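PDB 3PME: type C neurotoxin from Clostridium botulinum, which probably binds nerve-cell membranes through its receptor-binding domain, with gangliosides or phosphatidylethanolamine as likely partners of this C/D mosaic toxin. Local coordinates for residues Arg28-Val33 with Gly49-Val54; Thr37-Asp42 with Gly228-Phe233; Trp74-Lys79 with Met192-Asp197; Lys139-Thr144 with Leu155-Glu160. All coordinates share one frame; numbering follows the deposited sequence.

Interaction 1: residues Arg28-Val33 with Gly49-Val54; sequences RLEGDV and GDKIIV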
# COMPACT_ATOMS: atom_id res chain seq x y z
N ARG A 28 24.83 1.94 11.14
CA ARG A 28 25.51 0.67 10.95
C ARG A 28 24.52 -0.46 10.79
O ARG A 28 23.59 -0.59 11.57
CB ARG A 28 26.45 0.38 12.12
CG ARG A 28 27.24 -0.91 11.94
CD ARG A 28 28.24 -1.12 13.07
NE ARG A 28 27.61 -1.60 14.30
CZ ARG A 28 27.39 -0.84 15.37
NH1 ARG A 28 27.73 0.44 15.36
NH2 ARG A 28 26.81 -1.36 16.44
N LEU A 29 24.74 -1.30 9.78
CA LEU A 29 23.86 -2.43 9.54
C LEU A 29 24.49 -3.74 10.00
O LEU A 29 25.60 -4.08 9.59
CB LEU A 29 23.46 -2.51 8.06
CG LEU A 29 22.34 -1.57 7.61
CD1 LEU A 29 22.83 -0.13 7.53
CD2 LEU A 29 21.78 -2.01 6.28
N GLU A 30 23.77 -4.45 10.87
CA GLU A 30 24.19 -5.77 11.32
C GLU A 30 23.31 -6.83 10.70
O GLU A 30 22.16 -6.56 10.34
CB GLU A 30 24.12 -5.86 12.85
CG GLU A 30 25.05 -4.90 13.57
CD GLU A 30 25.12 -5.19 15.05
OE1 GLU A 30 25.89 -4.49 15.76
OE2 GLU A 30 24.40 -6.10 15.52
N GLY A 31 23.84 -8.04 10.56
CA GLY A 31 23.09 -9.11 9.93
C GLY A 31 22.92 -8.83 8.45
O GLY A 31 23.76 -8.20 7.82
N ASP A 32 21.80 -9.29 7.90
CA ASP A 32 21.59 -9.24 6.46
C ASP A 32 20.36 -8.40 6.12
O ASP A 32 19.43 -8.88 5.48
CB ASP A 32 21.44 -10.66 5.91
CG ASP A 32 22.52 -11.60 6.42
OD1 ASP A 32 23.70 -11.17 6.48
OD2 ASP A 32 22.19 -12.75 6.76
N VAL A 33 20.38 -7.14 6.55
CA VAL A 33 19.27 -6.25 6.26
C VAL A 33 19.19 -5.92 4.76
O VAL A 33 20.12 -5.35 4.18
CB VAL A 33 19.37 -4.95 7.09
CG1 VAL A 33 18.22 -4.01 6.76
CG2 VAL A 33 19.40 -5.28 8.56
N GLY A 49 18.63 -11.64 13.53
CA GLY A 49 19.93 -10.99 13.52
C GLY A 49 20.02 -9.70 12.73
O GLY A 49 21.02 -8.98 12.81
N ASP A 50 18.98 -9.41 11.95
CA ASP A 50 18.98 -8.21 11.11
C ASP A 50 18.77 -6.98 11.99
O ASP A 50 17.72 -6.84 12.61
CB ASP A 50 17.84 -8.28 10.09
CG ASP A 50 17.89 -9.53 9.23
OD1 ASP A 50 18.93 -10.23 9.24
OD2 ASP A 50 16.88 -9.81 8.54
N LYS A 51 19.75 -6.08 12.04
CA LYS A 51 19.60 -4.85 12.82
C LYS A 51 20.21 -3.64 12.12
O LYS A 51 21.24 -3.74 11.47
CB LYS A 51 20.26 -4.98 14.19
CG LYS A 51 19.70 -6.06 15.08
CD LYS A 51 20.30 -5.94 16.47
CE LYS A 51 19.83 -7.07 17.36
NZ LYS A 51 18.34 -7.13 17.38
N ILE A 52 19.57 -2.49 12.28
CA ILE A 52 20.19 -1.24 11.89
C ILE A 52 20.43 -0.47 13.18
O ILE A 52 19.51 -0.23 13.95
CB ILE A 52 19.30 -0.42 10.97
CG1 ILE A 52 18.96 -1.21 9.70
CG2 ILE A 52 19.98 0.91 10.63
CD1 ILE A 52 18.04 -0.46 8.75
N ILE A 53 21.68 -0.10 13.43
CA ILE A 53 22.01 0.65 14.64
C ILE A 53 22.32 2.08 14.24
O ILE A 53 23.22 2.33 13.44
CB ILE A 53 23.25 0.08 15.35
CG1 ILE A 53 23.14 -1.44 15.52
CG2 ILE A 53 23.51 0.81 16.67
CD1 ILE A 53 21.83 -1.90 16.08
N VAL A 54 21.55 3.03 14.77
CA VAL A 54 21.77 4.44 14.47
C VAL A 54 22.27 5.16 15.71
O VAL A 54 21.63 5.12 16.75
CB VAL A 54 20.47 5.11 13.97
CG1 VAL A 54 20.72 6.58 13.64
CG2 VAL A 54 19.92 4.37 12.75
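The carbonyl oxygen of Arg28 is held by two groups of the facing strand: Ile53 N donates to Arg28 O at 2.7 Å, straight and nearly along the C=O axis, and the CA-H of Ile52 leans on the same oxygen. Lys51 O has a like pair of partners, Glu30 N at 2.7 Å in the carbonyl plane and the CA-H of Leu29. Arg28 N to Ile53 O completes one hydrogen-bonded pair. The other is closed by Lys51 N, which reaches Glu30 O at 3.0 Å from above the carbonyl plane. These antiparallel strands, 155° apart, belong to the N-terminal, concanavalin-like jelly roll, where strand 51-55 lies between 26-30 and 178-181. On the face of Arg28, Glu30, Lys51 and Ile53 the arginine lies alongside Ile53. Its chain, with CG anti to the backbone N, bends at chi3 (77°), so the guanidinium lays one face over Ile53 CB, with Arg28 NH2 3.8 Å from Ile53 CG1. Glu30 OE1 meets the guanidinium edge in plane, a salt bridge whose hydrogen bond, Arg28 NH2 to Glu30 OE1, is weak at 3.3 Å. Lys51 leads away to a salt bridge with Asp184. On the Leu29 and Ile52 face, Leu29 CG rests 4.0 Å from Ile52 CG1, and Val33 crosses Ile52 at about a right angle. Past the positive-phi Gly31, Asp32 N makes a weak bond of 3.3 Å to Asp50 OD1, while Val33 CG2 packs against Asp50 CB.

Interaction 2: residues Thr37-Asp42 with Gly228-Phe233; sequences TIYTND and GNPLKF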
# COMPACT_ATOMS: atom_id res chain seq x y z
N THR A 37 14.27 -2.52 -1.63
CA THR A 37 13.71 -3.66 -2.36
C THR A 37 12.39 -3.34 -3.06
O THR A 37 12.12 -3.84 -4.15
CB THR A 37 13.57 -4.90 -1.47
OG1 THR A 37 12.63 -4.64 -0.42
CG2 THR A 37 14.91 -5.28 -0.87
N ILE A 38 11.57 -2.49 -2.43
CA ILE A 38 10.29 -2.07 -3.02
C ILE A 38 10.29 -0.57 -3.28
O ILE A 38 9.95 -0.12 -4.38
CB ILE A 38 9.12 -2.40 -2.06
CG1 ILE A 38 9.10 -3.89 -1.71
CG2 ILE A 38 7.79 -1.95 -2.67
CD1 ILE A 38 8.10 -4.25 -0.63
N TYR A 39 10.67 0.19 -2.26
CA TYR A 39 10.81 1.64 -2.34
C TYR A 39 12.25 2.02 -2.04
O TYR A 39 12.92 1.36 -1.24
CB TYR A 39 9.89 2.33 -1.32
CG TYR A 39 8.45 2.40 -1.75
CD1 TYR A 39 8.01 3.42 -2.58
CD2 TYR A 39 7.53 1.44 -1.34
CE1 TYR A 39 6.69 3.49 -2.99
CE2 TYR A 39 6.21 1.51 -1.73
CZ TYR A 39 5.79 2.53 -2.55
OH TYR A 39 4.48 2.61 -2.97
N THR A 40 12.71 3.11 -2.65
CA THR A 40 14.10 3.56 -2.53
C THR A 40 14.63 3.57 -1.10
O THR A 40 15.72 3.07 -0.84
CB THR A 40 14.29 4.94 -3.15
OG1 THR A 40 14.00 4.87 -4.55
CG2 THR A 40 15.72 5.40 -2.96
N ASN A 41 13.87 4.16 -0.19
CA ASN A 41 14.35 4.36 1.18
C ASN A 41 13.82 3.30 2.14
O ASN A 41 13.64 3.56 3.33
CB ASN A 41 13.98 5.76 1.66
CG ASN A 41 14.59 6.84 0.78
OD1 ASN A 41 15.74 6.73 0.36
ND2 ASN A 41 13.82 7.89 0.51
N ASP A 42 13.56 2.09 1.63
CA ASP A 42 13.03 1.03 2.48
C ASP A 42 14.10 0.09 3.03
O ASP A 42 15.24 0.07 2.57
CB ASP A 42 11.84 0.27 1.85
CG ASP A 42 12.24 -0.79 0.86
OD1 ASP A 42 13.39 -1.29 0.88
OD2 ASP A 42 11.36 -1.16 0.06
N GLY A 228 -0.03 -1.49 -1.56
CA GLY A 228 0.63 -0.19 -1.58
C GLY A 228 2.02 -0.13 -2.21
O GLY A 228 2.70 0.89 -2.14
N ASN A 229 2.45 -1.23 -2.83
CA ASN A 229 3.69 -1.26 -3.59
C ASN A 229 3.46 -0.61 -4.96
O ASN A 229 2.32 -0.57 -5.44
CB ASN A 229 4.13 -2.70 -3.89
CG ASN A 229 4.21 -3.58 -2.65
OD1 ASN A 229 4.74 -3.18 -1.62
ND2 ASN A 229 3.71 -4.81 -2.77
N PRO A 230 4.53 -0.13 -5.62
CA PRO A 230 4.34 0.34 -6.99
C PRO A 230 3.81 -0.76 -7.90
O PRO A 230 4.30 -1.91 -7.84
CB PRO A 230 5.76 0.74 -7.42
CG PRO A 230 6.41 1.14 -6.09
CD PRO A 230 5.89 0.12 -5.12
N LEU A 231 2.82 -0.41 -8.72
CA LEU A 231 2.29 -1.31 -9.74
C LEU A 231 3.31 -1.35 -10.87
O LEU A 231 3.92 -0.33 -11.19
CB LEU A 231 0.94 -0.78 -10.23
CG LEU A 231 0.06 -1.81 -10.94
CD1 LEU A 231 -0.57 -2.77 -9.92
CD2 LEU A 231 -1.02 -1.10 -11.74
N LYS A 232 3.51 -2.53 -11.46
CA LYS A 232 4.53 -2.69 -12.49
C LYS A 232 3.97 -3.39 -13.71
O LYS A 232 3.11 -4.26 -13.61
CB LYS A 232 5.70 -3.52 -11.97
CG LYS A 232 6.47 -2.87 -10.81
CD LYS A 232 7.47 -3.85 -10.18
CE LYS A 232 6.75 -4.97 -9.44
NZ LYS A 232 7.69 -5.85 -8.68
N PHE A 233 4.51 -3.03 -14.87
CA PHE A 233 4.23 -3.79 -16.08
C PHE A 233 4.72 -5.23 -15.94
O PHE A 233 5.66 -5.50 -15.19
CB PHE A 233 4.86 -3.09 -17.27
CG PHE A 233 4.23 -1.78 -17.60
CD1 PHE A 233 2.95 -1.73 -18.12
CD2 PHE A 233 4.90 -0.60 -17.36
CE1 PHE A 233 2.35 -0.51 -18.41
CE2 PHE A 233 4.32 0.63 -17.64
CZ PHE A 233 3.04 0.68 -18.16
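Tyr39 and Pro230 cross obliquely, the proline ring lying over one face of the phenol. Pro230 CG sits 4.2 Å from the centroid of the Tyr39 ring, 27° off its normal, a CH-pi contact, while Pro230 CD lies toward the hydroxyl end, 3.5 Å from Tyr39 CZ. In the plane of the same ring, at its edge, lies Gly228 O. The phenol donates to it, Tyr39 OH to Gly228 O being a short 2.6 Å bond that arrives in the carbonyl plane. Ile38 comes beside it at about a right angle to Pro230: its CG2, anti to the backbone N, touches Pro230 CD at 3.7 Å and Asn229 OD1 at 3.5 Å. That amide oxygen has its polar partner in Trp140 NE1. Behind the contact, Asp42 fixes the loop that carries Tyr39. Its OD2 accepts from both Ile38 N and Tyr39 N, the first on the syn lone pair and the second from above the carboxylate plane, and OD1 takes Thr37 N. A type I turn from Tyr39 to Asp42 closes with Asp42 N on Tyr39 O. Arg196 adds a cation-pi contact to the Tyr39 ring. The whole is an interdomain joint, where a loop of the N-terminal jelly roll meets a loop of the C-terminal, beta-trefoil half in the two-domain receptor-binding region of clostridial neurotoxins.

Interaction 3: residues Trp74-Lys79 with Met192-Asp197; sequences WIKISK and MLWIRD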
# COMPACT_ATOMS: atom_id res chain seq x y z
N TRP A 74 6.85 4.93 7.04
CA TRP A 74 5.82 4.00 6.59
C TRP A 74 6.20 2.62 7.07
O TRP A 74 7.39 2.30 7.20
CB TRP A 74 5.71 3.98 5.06
CG TRP A 74 5.42 5.30 4.44
CD1 TRP A 74 6.23 6.40 4.46
CD2 TRP A 74 4.25 5.66 3.71
NE1 TRP A 74 5.62 7.43 3.78
CE2 TRP A 74 4.40 7.00 3.31
CE3 TRP A 74 3.08 4.97 3.34
CZ2 TRP A 74 3.43 7.68 2.58
CZ3 TRP A 74 2.12 5.64 2.61
CH2 TRP A 74 2.30 6.98 2.23
N ILE A 75 5.21 1.77 7.30
CA ILE A 75 5.48 0.41 7.73
C ILE A 75 4.52 -0.56 7.01
O ILE A 75 3.41 -0.19 6.63
CB ILE A 75 5.37 0.29 9.28
CG1 ILE A 75 5.94 -1.04 9.78
CG2 ILE A 75 3.93 0.56 9.75
CD1 ILE A 75 6.23 -1.03 11.30
N LYS A 76 4.99 -1.79 6.83
CA LYS A 76 4.25 -2.84 6.14
C LYS A 76 4.59 -4.13 6.89
O LYS A 76 5.75 -4.52 6.96
CB LYS A 76 4.72 -2.94 4.68
CG LYS A 76 4.11 -4.08 3.90
CD LYS A 76 4.51 -3.97 2.43
CE LYS A 76 3.98 -5.15 1.59
NZ LYS A 76 4.73 -6.39 1.89
N ILE A 77 3.58 -4.75 7.49
CA ILE A 77 3.78 -5.86 8.42
C ILE A 77 3.14 -7.14 7.86
O ILE A 77 1.96 -7.16 7.57
CB ILE A 77 3.23 -5.54 9.82
CG1 ILE A 77 3.81 -4.21 10.32
CG2 ILE A 77 3.58 -6.64 10.81
CD1 ILE A 77 2.97 -3.56 11.41
N SER A 78 3.93 -8.19 7.68
CA SER A 78 3.43 -9.41 7.06
C SER A 78 2.21 -9.99 7.78
O SER A 78 1.99 -9.74 8.96
CB SER A 78 4.54 -10.47 6.95
OG SER A 78 4.77 -11.11 8.19
N LYS A 79 1.43 -10.77 7.04
CA LYS A 79 0.27 -11.42 7.63
C LYS A 79 0.64 -12.31 8.81
O LYS A 79 -0.01 -12.27 9.86
CB LYS A 79 -0.47 -12.24 6.56
CG LYS A 79 -1.59 -13.11 7.13
CD LYS A 79 -2.36 -13.87 6.04
CE LYS A 79 -1.46 -14.77 5.23
NZ LYS A 79 -2.22 -15.63 4.27
N MET A 192 7.88 -11.00 8.91
CA MET A 192 8.78 -9.98 8.40
C MET A 192 8.04 -8.66 8.33
O MET A 192 6.81 -8.62 8.38
CB MET A 192 9.28 -10.38 7.00
CG MET A 192 8.19 -10.39 5.92
SD MET A 192 8.67 -11.26 4.42
CE MET A 192 8.78 -12.94 5.03
N LEU A 193 8.78 -7.57 8.22
CA LEU A 193 8.18 -6.26 8.01
C LEU A 193 9.13 -5.37 7.25
O LEU A 193 10.34 -5.63 7.19
CB LEU A 193 7.80 -5.61 9.35
CG LEU A 193 8.94 -5.19 10.28
CD1 LEU A 193 9.43 -3.80 9.98
CD2 LEU A 193 8.48 -5.27 11.72
N TRP A 194 8.57 -4.30 6.70
CA TRP A 194 9.33 -3.31 5.94
C TRP A 194 9.03 -1.96 6.55
O TRP A 194 7.90 -1.70 6.97
CB TRP A 194 8.89 -3.27 4.48
CG TRP A 194 9.12 -4.52 3.67
CD1 TRP A 194 10.09 -4.70 2.73
CD2 TRP A 194 8.34 -5.73 3.68
NE1 TRP A 194 9.98 -5.95 2.17
CE2 TRP A 194 8.91 -6.60 2.73
CE3 TRP A 194 7.21 -6.15 4.40
CZ2 TRP A 194 8.41 -7.88 2.49
CZ3 TRP A 194 6.71 -7.43 4.15
CH2 TRP A 194 7.31 -8.28 3.20
N ILE A 195 10.04 -1.09 6.56
CA ILE A 195 9.86 0.31 6.94
C ILE A 195 10.45 1.15 5.81
O ILE A 195 11.40 0.74 5.15
CB ILE A 195 10.60 0.60 8.25
CG1 ILE A 195 9.85 -0.06 9.42
CG2 ILE A 195 10.71 2.13 8.51
CD1 ILE A 195 10.64 -0.09 10.71
N ARG A 196 9.89 2.33 5.57
CA ARG A 196 10.53 3.25 4.64
C ARG A 196 10.42 4.70 5.09
O ARG A 196 9.52 5.07 5.84
CB ARG A 196 9.99 3.10 3.21
CG ARG A 196 8.65 3.80 2.96
CD ARG A 196 8.29 3.58 1.50
NE ARG A 196 7.30 4.51 0.98
CZ ARG A 196 6.01 4.23 0.87
NH1 ARG A 196 5.54 3.05 1.28
NH2 ARG A 196 5.19 5.11 0.32
N ASP A 197 11.35 5.51 4.61
CA ASP A 197 11.35 6.95 4.82
C ASP A 197 11.30 7.32 6.30
O ASP A 197 10.51 8.16 6.73
CB ASP A 197 10.21 7.62 4.03
CG ASP A 197 10.37 7.44 2.53
OD1 ASP A 197 11.28 8.07 1.95
OD2 ASP A 197 9.59 6.69 1.93
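Strands 74-77 and 193-197 run antiparallel at 169°, 4.7 Å apart, with Trp74-Arg196 and Lys76-Trp194 as hydrogen-bonded pairs and Ile75-Ile195 and Ile77-Leu193 as non-hydrogen-bonded ones. They are neighbouring strands in a large sheet of the concanavalin-like jelly roll. Side chains of the hydrogen-bonded pairs share one face, and on it two cations are laid on two indoles. The guanidinium of Arg196 stacks flat on Trp74, the planes 16° apart, with Arg196 CZ 3.8 Å from the centroid of the five-membered ring of Trp74 and NH2 over the middle of the indole. Arg196 reaches there from the crowded first torsion (chi1 80°), CG between backbone N and carbonyl carbon, and then runs extended to NE. Gln217 holds both partners from helix 207-218, its carbonyl oxygen taking Arg196 NH2 and its side chain Trp74 NE1. Lys76 runs alongside Trp194 and turns only at chi4, bringing Lys76 NZ over the face of the six-membered ring of Trp194, offset toward its rim, a cation-pi contact 3.5 Å from the centroid. That ammonium also pairs with Asp409 in a salt bridge and bonds to Asn138, so its buried charge is probably balanced mainly by Asp409. The other face is apolar: Ile75 CG1 meets Ile195 CG1 at 4.0 Å, and Ile75 touches Phe141 and Val143 of the next strand. At the start of helix 79-82, Ser78 is the N-cap, its OG taking Leu81 N and also hydrogen-bonded to Asn190 O; Ser78 OG accepts from Met192 N at 3.2 Å, and Ser78 N returns a 3.0 Å bond to Met192 O.

Interaction 4: residues Lys139-Thr144 with Leu155-Glu160; sequences KWFFVT and LYINGE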
# COMPACT_ATOMS: atom_id res chain seq x y z
N LYS A 139 -0.09 -4.14 4.32
CA LYS A 139 -0.23 -2.97 3.48
C LYS A 139 0.65 -1.86 4.03
O LYS A 139 0.75 -1.71 5.24
CB LYS A 139 -1.68 -2.48 3.44
CG LYS A 139 -2.63 -3.49 2.84
CD LYS A 139 -4.04 -2.95 2.75
CE LYS A 139 -4.98 -4.03 2.22
NZ LYS A 139 -6.40 -3.65 2.44
N TRP A 140 1.31 -1.12 3.16
CA TRP A 140 2.05 0.05 3.61
C TRP A 140 1.09 1.07 4.21
O TRP A 140 0.11 1.44 3.56
CB TRP A 140 2.73 0.74 2.44
CG TRP A 140 3.91 0.01 1.85
CD1 TRP A 140 3.93 -0.75 0.71
CD2 TRP A 140 5.25 0.01 2.35
NE1 TRP A 140 5.20 -1.22 0.48
CE2 TRP A 140 6.03 -0.76 1.46
CE3 TRP A 140 5.86 0.59 3.47
CZ2 TRP A 140 7.39 -0.97 1.67
CZ3 TRP A 140 7.22 0.39 3.65
CH2 TRP A 140 7.97 -0.39 2.76
N PHE A 141 1.36 1.53 5.43
CA PHE A 141 0.65 2.70 5.95
C PHE A 141 1.62 3.68 6.57
O PHE A 141 2.71 3.30 6.99
CB PHE A 141 -0.52 2.33 6.88
CG PHE A 141 -0.12 1.56 8.12
CD1 PHE A 141 -0.02 0.18 8.10
CD2 PHE A 141 0.07 2.22 9.34
CE1 PHE A 141 0.32 -0.53 9.24
CE2 PHE A 141 0.39 1.52 10.50
CZ PHE A 141 0.51 0.14 10.46
N PHE A 142 1.24 4.95 6.56
CA PHE A 142 2.09 6.05 7.01
C PHE A 142 1.81 6.39 8.48
O PHE A 142 0.67 6.67 8.87
CB PHE A 142 1.87 7.27 6.12
CG PHE A 142 2.70 8.47 6.50
CD1 PHE A 142 4.08 8.37 6.55
CD2 PHE A 142 2.09 9.69 6.79
CE1 PHE A 142 4.86 9.48 6.89
CE2 PHE A 142 2.86 10.79 7.12
CZ PHE A 142 4.24 10.69 7.18
N VAL A 143 2.86 6.34 9.28
CA VAL A 143 2.75 6.61 10.71
C VAL A 143 3.41 7.94 11.03
O VAL A 143 4.47 8.28 10.48
CB VAL A 143 3.44 5.50 11.54
CG1 VAL A 143 3.43 5.84 13.05
CG2 VAL A 143 2.78 4.15 11.27
N THR A 144 2.78 8.71 11.91
CA THR A 144 3.43 9.91 12.43
C THR A 144 3.09 10.03 13.89
O THR A 144 1.91 9.99 14.27
CB THR A 144 3.00 11.19 11.71
OG1 THR A 144 3.02 11.00 10.30
CG2 THR A 144 3.96 12.33 12.08
N LEU A 155 -0.83 10.04 17.77
CA LEU A 155 -0.58 9.07 16.71
C LEU A 155 -1.45 9.36 15.50
O LEU A 155 -2.69 9.38 15.60
CB LEU A 155 -0.87 7.66 17.22
CG LEU A 155 -0.77 6.56 16.17
CD1 LEU A 155 0.60 6.57 15.54
CD2 LEU A 155 -1.04 5.23 16.84
N TYR A 156 -0.79 9.57 14.36
CA TYR A 156 -1.47 9.82 13.08
C TYR A 156 -1.24 8.62 12.18
O TYR A 156 -0.13 8.08 12.14
CB TYR A 156 -0.88 11.04 12.38
CG TYR A 156 -1.20 12.34 13.09
CD1 TYR A 156 -0.52 12.70 14.24
CD2 TYR A 156 -2.16 13.21 12.59
CE1 TYR A 156 -0.80 13.89 14.90
CE2 TYR A 156 -2.46 14.41 13.26
CZ TYR A 156 -1.76 14.74 14.40
OH TYR A 156 -2.04 15.91 15.08
N ILE A 157 -2.29 8.21 11.47
CA ILE A 157 -2.20 7.15 10.46
C ILE A 157 -2.68 7.72 9.14
O ILE A 157 -3.81 8.21 9.02
CB ILE A 157 -3.06 5.92 10.84
CG1 ILE A 157 -2.60 5.31 12.17
CG2 ILE A 157 -3.02 4.87 9.69
CD1 ILE A 157 -1.16 4.76 12.12
N ASN A 158 -1.80 7.67 8.14
CA ASN A 158 -2.10 8.23 6.83
C ASN A 158 -2.60 9.68 6.93
O ASN A 158 -3.54 10.09 6.25
CB ASN A 158 -3.07 7.33 6.07
CG ASN A 158 -2.47 5.98 5.74
OD1 ASN A 158 -1.25 5.86 5.64
ND2 ASN A 158 -3.31 4.97 5.58
N GLY A 159 -1.98 10.44 7.84
CA GLY A 159 -2.25 11.86 7.93
C GLY A 159 -3.45 12.22 8.80
O GLY A 159 -3.83 13.39 8.89
N GLU A 160 -4.04 11.22 9.44
CA GLU A 160 -5.25 11.46 10.24
C GLU A 160 -5.02 11.07 11.69
O GLU A 160 -4.56 9.97 11.99
CB GLU A 160 -6.42 10.66 9.67
CG GLU A 160 -6.79 11.05 8.24
CD GLU A 160 -8.05 10.36 7.76
OE1 GLU A 160 -8.21 9.15 8.04
OE2 GLU A 160 -8.90 11.03 7.13
O HOH W 1 -2.42 2.72 3.82
O HOH W 2 0.35 9.79 9.51
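Val143, Leu155, Ile157 and Phe141 form the apolar heart of this contact. The two methyls of Val143 are shared out: CG1, anti to the backbone N, meets Leu155 CD1 at 3.8 Å, while CG2 lies beside Ile157 CD1. Ile157 bends at both torsions, near -60° each, which carries Ile157 CD1 across to Phe141 CE2, 3.9 Å away, oblique to the ring. Leu155 and Ile157 also touch strand 120-126 of another sheet. On the opposite face Phe142 and Thr144 pack against helix 207-218; beside them Tyr156 lies with Thr144 O in its ring plane at the edge, and its hydroxyl bonds to Asn207. The backbone joins the strands through Tyr156 N to Thr144 O at 2.7 Å, nearly along the C=O axis, and Thr144 N to Tyr156 O. Beyond Ile157 the chain turns off. Asn158 N still gives a 2.8 Å backbone bond to Phe142 O, but the returning bond from Phe142 N goes to the side-chain OD1 of Asn158, also at 2.8 Å, almost straight but 26° above the amide plane. Asn158 ND2 donates to a water that in turn donates to Trp140 O. A second water donates to Phe142 O, accepts from Gly159 N at 2.9 Å, and is hydrogen-bonded to Thr144 OG1. The contact pairs the two arms of the beta hairpin 141-148/152-157, while Asn158-Gly159, both with positive phi, form the classic centre of a type I' turn that starts the next hairpin, to strand 160-166, in the jelly roll.

How the interactions relate
From the N terminus, interaction 1 joins 28-33 to 49-54 and closes the short loop between them. Interaction 2 opens inside that loop, at 37-42, and closes only at 228-233, so the two cross; its long loop spans most of the jelly roll and ends in the trefoil half. Nested within it, interaction 3 pairs 74-79 with 192-197, and within that lies interaction 4, from 139-144 to 155-160. Strands 68-77 and 141-148 are neighbours, with Phe141 N facing Ile75 O, so interactions 3 and 4 share one sheet. Trp140 and Arg196, packed together and against Tyr39, bring interactions 2, 3 and 4 to the domain boundary, while interaction 1 stands apart.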